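Local coordinates for CAG pathogenicity island protein 13 (Helicobacter pylori, PDB 2G3V) that is of unknown function but is encoded in the cag pathogenicity island, which specifies a type IV secretion system, at residues P107-S112 with K154-T159; K86-L91 with L123-K128; V82-K87 with Q142-G147. All coordinates share one frame; numbering follows the deposited sequence.

Contact 1: residues P107-S112 with K154-T159; sequences PNFLFS and KLFVMT
Phe109 reaches across to Phe156 and the selenomethionine Met158, and these three side chains make the whole contact between 107-112 and 154-159. The backbones stay well apart, the closest CA atoms, those of Phe109 and Phe156, being 9.9 Å from each other. What bridges this distance is mainly the Phe109 ring, which has its CG anti to the backbone N (chi1 -176°) and is thereby extended toward the other loop, with CE1 and CZ leading. Met158 meets one flank of this ring. Its chain bends at both chi2 and chi3, folding the terminal methyl back so that Met158 CE lies 3.9 Å from Phe109 CE1 and almost as near to CD1. The selenium follows behind, 5.0 Å from the centroid of the Phe109 ring and 43° off the ring normal, an oblique version of the Met-aromatic contact. In the all-helical fold of this chain both segments are irregular connections: 107-112 follows the long helix 82-105, whereas the loop holding 154-159 runs from helix 136-149 to helix 160-168, whose N-cap is Thr159. Leu99 of helix 82-105 touches both phenylalanines, as does Ile118, so the aromatic pair packs on the C-terminal part of that helix. Phe156 contributes less surface than the other two. Its side chain crosses that of Phe109 at about a right angle, and the rings approach through single carbons, Phe109 CZ and Phe156 CD1 at 4.2 Å, without stacking. The contact is wholly apolar, and Phe109 and Phe156 are buried while Met158 remains partly accessible. Tyr166 of helix 160-168 sets its ring edge-to-face with Phe109 and also touches Met158, bringing that helix into the same cluster.

Contact 2: residues K86-L91 with L123-K128; sequences KKVYRL and LPFFSK
Tyr89 and Phe125 approach each other obliquely, and the tyrosine reaches past the phenylalanine side chain to its backbone. Tyr89 OH donates a hydrogen bond of 2.8 Å to Phe125 O. The carbonyl oxygen lies at the edge of the tyrosine ring, near its plane; seen from the acceptor, the hydroxyl sits at a C=O...O angle of 130° and is tilted 16° from the carbonyl plane. Alongside this bond Tyr89 CE1 rests 3.8 Å from Phe125 CB, so the polar link is flanked by apolar packing. With its CG beside the backbone N (chi1 -68°), Phe125 carries its ring toward helix 82-105, where Val88 CG2 lies over one face, 4.2 Å from Phe125 CE1. The same methyl also sits 4.0 Å above the plane of the Tyr89 ring, offset toward its rim, and so fills the angle between the two aromatic side chains. All three residues are buried. Phe125 also meets Tyr146 of helix 136-149 edge-to-face, while Val88 and Phe125 both touch Ile143 of that helix. Within 123-128 the carbonyl of Leu123 accepts from both Phe126 N and Ser127 N, closing a tight turn. The arrangement is a tertiary tyrosine-to-backbone hydrogen bond that ties a 3-10 turn, just before helix 128-133, to the long helix 82-105 in the core of an all-helical fold.

Contact 3: residues V82-K87 with Q142-G147; sequences VDKFKK and QIELYG
The helical segments 82-87 and 142-147 run in broadly the same direction, crossing at 40° with their axes 10.2 Å apart at closest approach. Phe85 and Ile143 have the nearest CA atoms, 7.4 Å from each other. Ile143 points into the interface, where its two branches take different partners. CD1 lies over one face of the Phe85 ring in a CH-pi contact, 3.9 Å from the ring centroid and 26° off the normal, displaced toward the rim beside CE1. The other branch, CG2, packs against the aliphatic part of Lys84, 3.6 Å from its CG. This is helix-to-helix packing between the first turns of helix 82-105 and the second half of helix 136-149, with one isoleucine meeting both a buried aromatic ring and the lysine chain next to it in sequence. Met139 also touches Phe85 from helix 136-149, and Leu66 approaches it from helix 59-69. Further out, Lys84 bends at chi3 and chi4, which brings NZ to 4.4 Å from Glu144 OE1, beyond a salt bridge. Lys87 NZ is farther still, 5.4 Å from Glu144 OE2, and any attraction between the lysines and the carboxylate is probably long-range.

How the contacts relate
Contacts 2 and 3 adjoin, their centres 8 Å apart on the same side of the chain's centre, and both draw on the start of helix 82-105, their segments overlapping at Lys86 and Lys87. Gln142 helps to join them: its OE1 lies 3.5 Å from Pro124 CB and 3.7 Å from Phe125 CZ, so the 3-10 turn, the long helix and helix 136-149 form one continuous packed region. Contact 1 lies on the opposite side of the centre, 21 Å from contact 2 and 25 Å from contact 3 between centres, and touches neither. A bound peptide packs on Leu155 within contact 1's segments and on Tyr146 within those of contact 3, neither of which takes part in the contact itself.

Contact 1: residues P107-S112 with K154-T159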
loop_
_atom_site.group_PDB
_atom_site.type_symbol
_atom_site.label_atom_id
_atom_site.label_comp_id
_atom_site.label_asym_id
_atom_site.label_seq_id
_atom_site.Cartn_x
_atom_site.Cartn_y
_atom_site.Cartn_z
ATOM N N PRO A 107 -13.014 3.094 -12.743
ATOM C CA PRO A 107 -12.044 3.942 -13.445
ATOM C C PRO A 107 -11.514 5.158 -12.696
ATOM O O PRO A 107 -10.298 5.335 -12.597
ATOM C CB PRO A 107 -12.788 4.324 -14.718
ATOM C CG PRO A 107 -13.486 3.066 -15.049
ATOM C CD PRO A 107 -14.058 2.642 -13.684
ATOM N N ASN A 108 -12.419 5.977 -12.160
ATOM C CA ASN A 108 -12.052 7.204 -11.447
ATOM C C ASN A 108 -11.442 7.053 -10.053
ATOM O O ASN A 108 -11.148 8.047 -9.392
ATOM C CB ASN A 108 -13.255 8.145 -11.368
ATOM C CG ASN A 108 -13.669 8.681 -12.720
ATOM O OD1 ASN A 108 -14.822 9.074 -12.914
ATOM N ND2 ASN A 108 -12.730 8.717 -13.663
ATOM N N PHE A 109 -11.263 5.821 -9.594
ATOM C CA PHE A 109 -10.637 5.606 -8.296
ATOM C C PHE A 109 -9.184 5.826 -8.687
ATOM O O PHE A 109 -8.685 5.149 -9.588
ATOM C CB PHE A 109 -10.872 4.172 -7.838
ATOM C CG PHE A 109 -10.349 3.883 -6.476
ATOM C CD1 PHE A 109 -11.092 4.220 -5.352
ATOM C CD2 PHE A 109 -9.091 3.304 -6.311
ATOM C CE1 PHE A 109 -10.588 3.988 -4.072
ATOM C CE2 PHE A 109 -8.574 3.067 -5.040
ATOM C CZ PHE A 109 -9.321 3.409 -3.916
ATOM N N LEU A 110 -8.509 6.759 -8.025
ATOM C CA LEU A 110 -7.131 7.119 -8.381
ATOM C C LEU A 110 -7.325 8.230 -9.417
ATOM O O LEU A 110 -6.798 8.181 -10.531
ATOM C CB LEU A 110 -6.371 5.963 -9.048
ATOM C CG LEU A 110 -5.951 4.723 -8.263
ATOM C CD1 LEU A 110 -5.165 3.813 -9.213
ATOM C CD2 LEU A 110 -5.097 5.108 -7.058
ATOM N N PHE A 111 -8.103 9.222 -9.005
ATOM C CA PHE A 111 -8.494 10.379 -9.794
ATOM C C PHE A 111 -7.409 11.456 -9.875
ATOM O O PHE A 111 -7.092 11.966 -10.956
ATOM C CB PHE A 111 -9.756 10.966 -9.150
ATOM C CG PHE A 111 -10.598 11.809 -10.075
ATOM C CD1 PHE A 111 -11.209 11.247 -11.195
ATOM C CD2 PHE A 111 -10.830 13.155 -9.788
ATOM C CE1 PHE A 111 -12.042 12.002 -12.011
ATOM C CE2 PHE A 111 -11.666 13.933 -10.604
ATOM C CZ PHE A 111 -12.276 13.352 -11.718
ATOM N N SER A 112 -6.835 11.801 -8.727
ATOM C CA SER A 112 -5.825 12.848 -8.673
ATOM C C SER A 112 -4.519 12.347 -8.118
ATOM O O SER A 112 -4.354 11.155 -7.866
ATOM C CB SER A 112 -6.301 13.967 -7.768
ATOM O OG SER A 112 -6.276 13.527 -6.415
ATOM N N LYS A 154 -11.091 -4.216 5.982
ATOM C CA LYS A 154 -11.640 -4.310 4.628
ATOM C C LYS A 154 -11.404 -3.026 3.849
ATOM O O LYS A 154 -12.345 -2.282 3.570
ATOM C CB LYS A 154 -13.151 -4.588 4.676
ATOM C CG LYS A 154 -13.591 -5.745 5.582
ATOM C CD LYS A 154 -13.724 -7.060 4.829
ATOM C CE LYS A 154 -12.366 -7.627 4.441
ATOM N NZ LYS A 154 -12.477 -8.952 3.771
ATOM N N LEU A 155 -10.148 -2.737 3.529
ATOM C CA LEU A 155 -9.837 -1.535 2.751
ATOM C C LEU A 155 -10.058 -1.848 1.261
ATOM O O LEU A 155 -9.939 -3.004 0.835
ATOM C CB LEU A 155 -8.374 -1.112 2.958
ATOM C CG LEU A 155 -7.863 -0.574 4.304
ATOM C CD1 LEU A 155 -6.343 -0.697 4.335
ATOM C CD2 LEU A 155 -8.295 0.874 4.511
ATOM N N PHE A 156 -10.403 -0.827 0.483
ATOM C CA PHE A 156 -10.599 -0.980 -0.964
ATOM C C PHE A 156 -11.814 -1.769 -1.443
ATOM O O PHE A 156 -11.986 -1.981 -2.636
ATOM C CB PHE A 156 -9.339 -1.582 -1.581
ATOM C CG PHE A 156 -8.077 -0.895 -1.153
ATOM C CD1 PHE A 156 -7.941 0.490 -1.284
ATOM C CD2 PHE A 156 -7.026 -1.623 -0.620
ATOM C CE1 PHE A 156 -6.763 1.139 -0.886
ATOM C CE2 PHE A 156 -5.850 -0.990 -0.224
ATOM C CZ PHE A 156 -5.718 0.397 -0.357
ATOM N N VAL A 157 -12.659 -2.199 -0.515
ATOM C CA VAL A 157 -13.864 -2.946 -0.861
ATOM C C VAL A 157 -14.962 -1.909 -1.039
ATOM O O VAL A 157 -15.572 -1.473 -0.065
ATOM C CB VAL A 157 -14.255 -3.922 0.272
ATOM C CG1 VAL A 157 -15.511 -4.696 -0.105
ATOM C CG2 VAL A 157 -13.106 -4.871 0.547
HETATM N N MSE A 158 -15.214 -1.514 -2.277
HETATM C CA MSE A 158 -16.221 -0.495 -2.556
HETATM C C MSE A 158 -17.674 -0.944 -2.431
HETATM O O MSE A 158 -17.996 -2.122 -2.565
HETATM C CB MSE A 158 -16.006 0.090 -3.959
HETATM C CG MSE A 158 -14.556 0.414 -4.292
HETATM SE SE MSE A 158 -13.639 1.385 -2.910
HETATM C CE MSE A 158 -14.295 3.161 -3.278
ATOM N N THR A 159 -18.546 0.027 -2.171
ATOM C CA THR A 159 -19.979 -0.212 -2.051
ATOM C C THR A 159 -20.620 0.467 -3.258
ATOM O O THR A 159 -19.977 1.279 -3.923
ATOM C CB THR A 159 -20.550 0.424 -0.776
ATOM O OG1 THR A 159 -20.505 1.850 -0.897
ATOM C CG2 THR A 159 -19.743 -0.009 0.440
#

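Contact 2: residues K86-L91 with L123-K128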
loop_
_atom_site.group_PDB
_atom_site.type_symbol
_atom_site.label_atom_id
_atom_site.label_comp_id
_atom_site.label_asym_id
_atom_site.label_seq_id
_atom_site.Cartn_x
_atom_site.Cartn_y
_atom_site.Cartn_z
ATOM N N LYS A 86 6.560 -13.433 6.641
ATOM C CA LYS A 86 5.757 -14.126 5.653
ATOM C C LYS A 86 4.276 -13.827 5.874
ATOM O O LYS A 86 3.504 -13.720 4.917
ATOM C CB LYS A 86 6.027 -15.625 5.751
ATOM C CG LYS A 86 5.791 -16.405 4.461
ATOM C CD LYS A 86 6.516 -17.751 4.500
ATOM C CE LYS A 86 8.019 -17.534 4.685
ATOM N NZ LYS A 86 8.837 -18.788 4.717
ATOM N N LYS A 87 3.893 -13.664 7.138
ATOM C CA LYS A 87 2.509 -13.385 7.498
ATOM C C LYS A 87 1.976 -12.090 6.901
ATOM O O LYS A 87 0.959 -12.104 6.204
ATOM C CB LYS A 87 2.350 -13.321 9.023
ATOM C CG LYS A 87 0.900 -13.165 9.482
ATOM C CD LYS A 87 0.767 -13.114 10.998
ATOM C CE LYS A 87 -0.700 -12.927 11.401
ATOM N NZ LYS A 87 -0.927 -12.954 12.880
ATOM N N VAL A 88 2.646 -10.972 7.185
ATOM C CA VAL A 88 2.202 -9.683 6.671
ATOM C C VAL A 88 2.154 -9.691 5.159
ATOM O O VAL A 88 1.239 -9.151 4.562
ATOM C CB VAL A 88 3.122 -8.516 7.130
ATOM C CG1 VAL A 88 2.987 -8.313 8.626
ATOM C CG2 VAL A 88 4.564 -8.788 6.753
ATOM N N TYR A 89 3.132 -10.333 4.539
ATOM C CA TYR A 89 3.197 -10.369 3.089
ATOM C C TYR A 89 2.035 -11.128 2.463
ATOM O O TYR A 89 1.627 -10.844 1.336
ATOM C CB TYR A 89 4.551 -10.927 2.656
ATOM C CG TYR A 89 5.658 -9.910 2.836
ATOM C CD1 TYR A 89 5.620 -8.696 2.147
ATOM C CD2 TYR A 89 6.732 -10.148 3.697
ATOM C CE1 TYR A 89 6.615 -7.749 2.299
ATOM C CE2 TYR A 89 7.740 -9.196 3.865
ATOM C CZ TYR A 89 7.673 -8.001 3.158
ATOM O OH TYR A 89 8.674 -7.071 3.291
ATOM N N ARG A 90 1.482 -12.085 3.198
ATOM C CA ARG A 90 0.346 -12.835 2.684
ATOM C C ARG A 90 -0.818 -11.861 2.668
ATOM O O ARG A 90 -1.600 -11.815 1.721
ATOM C CB ARG A 90 0.021 -14.017 3.593
ATOM C CG ARG A 90 1.165 -15.006 3.704
ATOM C CD ARG A 90 0.685 -16.393 4.088
ATOM N NE ARG A 90 1.752 -17.394 4.003
ATOM C CZ ARG A 90 2.558 -17.705 5.014
ATOM N NH1 ARG A 90 2.415 -17.093 6.185
ATOM N NH2 ARG A 90 3.502 -18.627 4.855
ATOM N N LEU A 91 -0.891 -11.060 3.725
ATOM C CA LEU A 91 -1.941 -10.072 3.912
ATOM C C LEU A 91 -1.709 -8.838 3.029
ATOM O O LEU A 91 -2.655 -8.140 2.670
ATOM C CB LEU A 91 -2.001 -9.682 5.398
ATOM C CG LEU A 91 -3.271 -9.032 5.960
ATOM C CD1 LEU A 91 -4.420 -10.045 5.938
ATOM C CD2 LEU A 91 -3.011 -8.560 7.379
ATOM N N LEU A 123 4.518 0.807 1.002
ATOM C CA LEU A 123 5.930 1.206 0.963
ATOM C C LEU A 123 6.853 0.728 2.103
ATOM O O LEU A 123 7.990 0.341 1.856
ATOM C CB LEU A 123 6.023 2.732 0.820
ATOM C CG LEU A 123 6.110 3.319 -0.602
ATOM C CD1 LEU A 123 5.505 2.383 -1.606
ATOM C CD2 LEU A 123 5.412 4.682 -0.648
ATOM N N PRO A 124 6.378 0.745 3.360
ATOM C CA PRO A 124 7.170 0.310 4.530
ATOM C C PRO A 124 7.656 -1.146 4.473
ATOM O O PRO A 124 8.568 -1.541 5.196
ATOM C CB PRO A 124 6.208 0.523 5.699
ATOM C CG PRO A 124 5.392 1.668 5.244
ATOM C CD PRO A 124 5.098 1.324 3.801
ATOM N N PHE A 125 7.024 -1.940 3.619
ATOM C CA PHE A 125 7.385 -3.340 3.467
ATOM C C PHE A 125 7.919 -3.613 2.070
ATOM O O PHE A 125 8.159 -4.758 1.716
ATOM C CB PHE A 125 6.166 -4.236 3.717
ATOM C CG PHE A 125 5.690 -4.242 5.143
ATOM C CD1 PHE A 125 6.432 -4.874 6.140
ATOM C CD2 PHE A 125 4.504 -3.597 5.491
ATOM C CE1 PHE A 125 6.004 -4.859 7.476
ATOM C CE2 PHE A 125 4.057 -3.573 6.823
ATOM C CZ PHE A 125 4.810 -4.204 7.821
ATOM N N PHE A 126 8.118 -2.565 1.278
ATOM C CA PHE A 126 8.605 -2.767 -0.081
ATOM C C PHE A 126 9.887 -1.993 -0.407
ATOM O O PHE A 126 10.803 -2.504 -1.054
ATOM C CB PHE A 126 7.499 -2.403 -1.081
ATOM C CG PHE A 126 7.955 -2.423 -2.502
ATOM C CD1 PHE A 126 8.185 -3.636 -3.151
ATOM C CD2 PHE A 126 8.205 -1.226 -3.190
ATOM C CE1 PHE A 126 8.652 -3.665 -4.445
ATOM C CE2 PHE A 126 8.677 -1.246 -4.488
ATOM C CZ PHE A 126 8.901 -2.464 -5.118
ATOM N N SER A 127 9.937 -0.751 0.043
ATOM C CA SER A 127 11.090 0.103 -0.190
ATOM C C SER A 127 12.310 -0.280 0.636
ATOM O O SER A 127 12.227 -0.425 1.865
ATOM C CB SER A 127 10.723 1.552 0.103
ATOM O OG SER A 127 11.838 2.229 0.635
ATOM N N LYS A 128 13.444 -0.434 -0.049
ATOM C CA LYS A 128 14.695 -0.788 0.618
ATOM C C LYS A 128 15.158 0.306 1.576
ATOM O O LYS A 128 15.611 0.018 2.671
ATOM C CB LYS A 128 15.802 -1.048 -0.400
ATOM C CG LYS A 128 17.125 -1.433 0.264
ATOM C CD LYS A 128 18.187 -1.731 -0.773
ATOM C CE LYS A 128 17.767 -2.872 -1.691
ATOM N NZ LYS A 128 18.732 -2.984 -2.805
#

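Contact 3: residues V82-K87 with Q142-G147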
loop_
_atom_site.group_PDB
_atom_site.type_symbol
_atom_site.label_atom_id
_atom_site.label_comp_id
_atom_site.label_asym_id
_atom_site.label_seq_id
_atom_site.Cartn_x
_atom_site.Cartn_y
_atom_site.Cartn_z
ATOM N N VAL A 82 11.515 -15.165 9.949
ATOM C CA VAL A 82 10.856 -15.169 8.652
ATOM C C VAL A 82 9.377 -15.510 8.738
ATOM O O VAL A 82 8.586 -15.116 7.877
ATOM C CB VAL A 82 11.520 -16.176 7.709
ATOM C CG1 VAL A 82 12.942 -15.762 7.442
ATOM C CG2 VAL A 82 11.463 -17.578 8.317
ATOM N N ASP A 83 9.010 -16.241 9.777
ATOM C CA ASP A 83 7.629 -16.654 9.972
ATOM C C ASP A 83 6.643 -15.496 10.132
ATOM O O ASP A 83 5.496 -15.576 9.662
ATOM C CB ASP A 83 7.543 -17.611 11.176
ATOM C CG ASP A 83 8.494 -17.225 12.314
ATOM O OD1 ASP A 83 8.098 -16.393 13.165
ATOM O OD2 ASP A 83 9.639 -17.750 12.349
ATOM N N LYS A 84 7.084 -14.420 10.780
ATOM C CA LYS A 84 6.218 -13.267 10.994
ATOM C C LYS A 84 6.195 -12.378 9.747
ATOM O O LYS A 84 5.186 -11.739 9.429
ATOM C CB LYS A 84 6.702 -12.459 12.209
ATOM C CG LYS A 84 5.626 -11.582 12.845
ATOM C CD LYS A 84 6.179 -10.675 13.923
ATOM C CE LYS A 84 6.837 -11.446 15.062
ATOM N NZ LYS A 84 5.866 -12.267 15.818
ATOM N N PHE A 85 7.318 -12.331 9.043
ATOM C CA PHE A 85 7.408 -11.527 7.833
ATOM C C PHE A 85 6.505 -12.114 6.772
ATOM O O PHE A 85 5.769 -11.393 6.105
ATOM C CB PHE A 85 8.849 -11.485 7.322
ATOM C CG PHE A 85 9.667 -10.418 7.954
ATOM C CD1 PHE A 85 9.403 -9.075 7.681
ATOM C CD2 PHE A 85 10.686 -10.735 8.833
ATOM C CE1 PHE A 85 10.154 -8.062 8.277
ATOM C CE2 PHE A 85 11.438 -9.736 9.429
ATOM C CZ PHE A 85 11.173 -8.391 9.151
ATOM N N LYS A 86 6.560 -13.433 6.641
ATOM C CA LYS A 86 5.757 -14.126 5.653
ATOM C C LYS A 86 4.276 -13.827 5.874
ATOM O O LYS A 86 3.504 -13.720 4.917
ATOM C CB LYS A 86 6.027 -15.625 5.751
ATOM C CG LYS A 86 5.791 -16.405 4.461
ATOM C CD LYS A 86 6.516 -17.751 4.500
ATOM C CE LYS A 86 8.019 -17.534 4.685
ATOM N NZ LYS A 86 8.837 -18.788 4.717
ATOM N N LYS A 87 3.893 -13.664 7.138
ATOM C CA LYS A 87 2.509 -13.385 7.498
ATOM C C LYS A 87 1.976 -12.090 6.901
ATOM O O LYS A 87 0.959 -12.104 6.204
ATOM C CB LYS A 87 2.350 -13.321 9.023
ATOM C CG LYS A 87 0.900 -13.165 9.482
ATOM C CD LYS A 87 0.767 -13.114 10.998
ATOM C CE LYS A 87 -0.700 -12.927 11.401
ATOM N NZ LYS A 87 -0.927 -12.954 12.880
ATOM N N GLN A 142 5.265 -2.735 13.753
ATOM C CA GLN A 142 4.623 -2.368 12.510
ATOM C C GLN A 142 3.953 -3.617 11.972
ATOM O O GLN A 142 2.811 -3.572 11.520
ATOM C CB GLN A 142 5.654 -1.837 11.508
ATOM C CG GLN A 142 5.037 -1.102 10.311
ATOM C CD GLN A 142 6.074 -0.511 9.376
ATOM O OE1 GLN A 142 6.817 -1.240 8.715
ATOM N NE2 GLN A 142 6.131 0.820 9.312
ATOM N N ILE A 143 4.661 -4.740 12.046
ATOM C CA ILE A 143 4.137 -6.016 11.560
ATOM C C ILE A 143 2.918 -6.417 12.397
ATOM O O ILE A 143 1.907 -6.857 11.869
ATOM C CB ILE A 143 5.230 -7.113 11.633
ATOM C CG1 ILE A 143 6.348 -6.793 10.637
ATOM C CG2 ILE A 143 4.631 -8.482 11.382
ATOM C CD1 ILE A 143 7.493 -7.795 10.648
ATOM N N GLU A 144 3.021 -6.252 13.708
ATOM C CA GLU A 144 1.917 -6.584 14.603
ATOM C C GLU A 144 0.698 -5.712 14.282
ATOM O O GLU A 144 -0.417 -6.211 14.108
ATOM C CB GLU A 144 2.343 -6.359 16.055
ATOM C CG GLU A 144 1.568 -7.211 17.061
ATOM C CD GLU A 144 1.741 -8.711 16.806
ATOM O OE1 GLU A 144 2.895 -9.205 16.866
ATOM O OE2 GLU A 144 0.728 -9.397 16.540
ATOM N N LEU A 145 0.928 -4.404 14.192
ATOM C CA LEU A 145 -0.127 -3.448 13.881
ATOM C C LEU A 145 -0.840 -3.826 12.587
ATOM O O LEU A 145 -2.059 -3.956 12.561
ATOM C CB LEU A 145 0.466 -2.036 13.762
ATOM C CG LEU A 145 -0.528 -0.869 13.668
ATOM C CD1 LEU A 145 -1.269 -0.688 14.994
ATOM C CD2 LEU A 145 0.216 0.385 13.316
ATOM N N TYR A 146 -0.072 -4.010 11.517
ATOM C CA TYR A 146 -0.655 -4.365 10.224
ATOM C C TYR A 146 -1.483 -5.633 10.334
ATOM O O TYR A 146 -2.598 -5.716 9.809
ATOM C CB TYR A 146 0.447 -4.567 9.166
ATOM C CG TYR A 146 0.770 -3.321 8.360
ATOM C CD1 TYR A 146 0.390 -3.214 7.022
ATOM C CD2 TYR A 146 1.427 -2.237 8.949
ATOM C CE1 TYR A 146 0.658 -2.050 6.282
ATOM C CE2 TYR A 146 1.696 -1.077 8.233
ATOM C CZ TYR A 146 1.312 -0.986 6.899
ATOM O OH TYR A 146 1.588 0.160 6.199
ATOM N N GLY A 147 -0.922 -6.622 11.017
ATOM C CA GLY A 147 -1.613 -7.879 11.171
ATOM C C GLY A 147 -2.950 -7.735 11.860
ATOM O O GLY A 147 -3.859 -8.528 11.622
#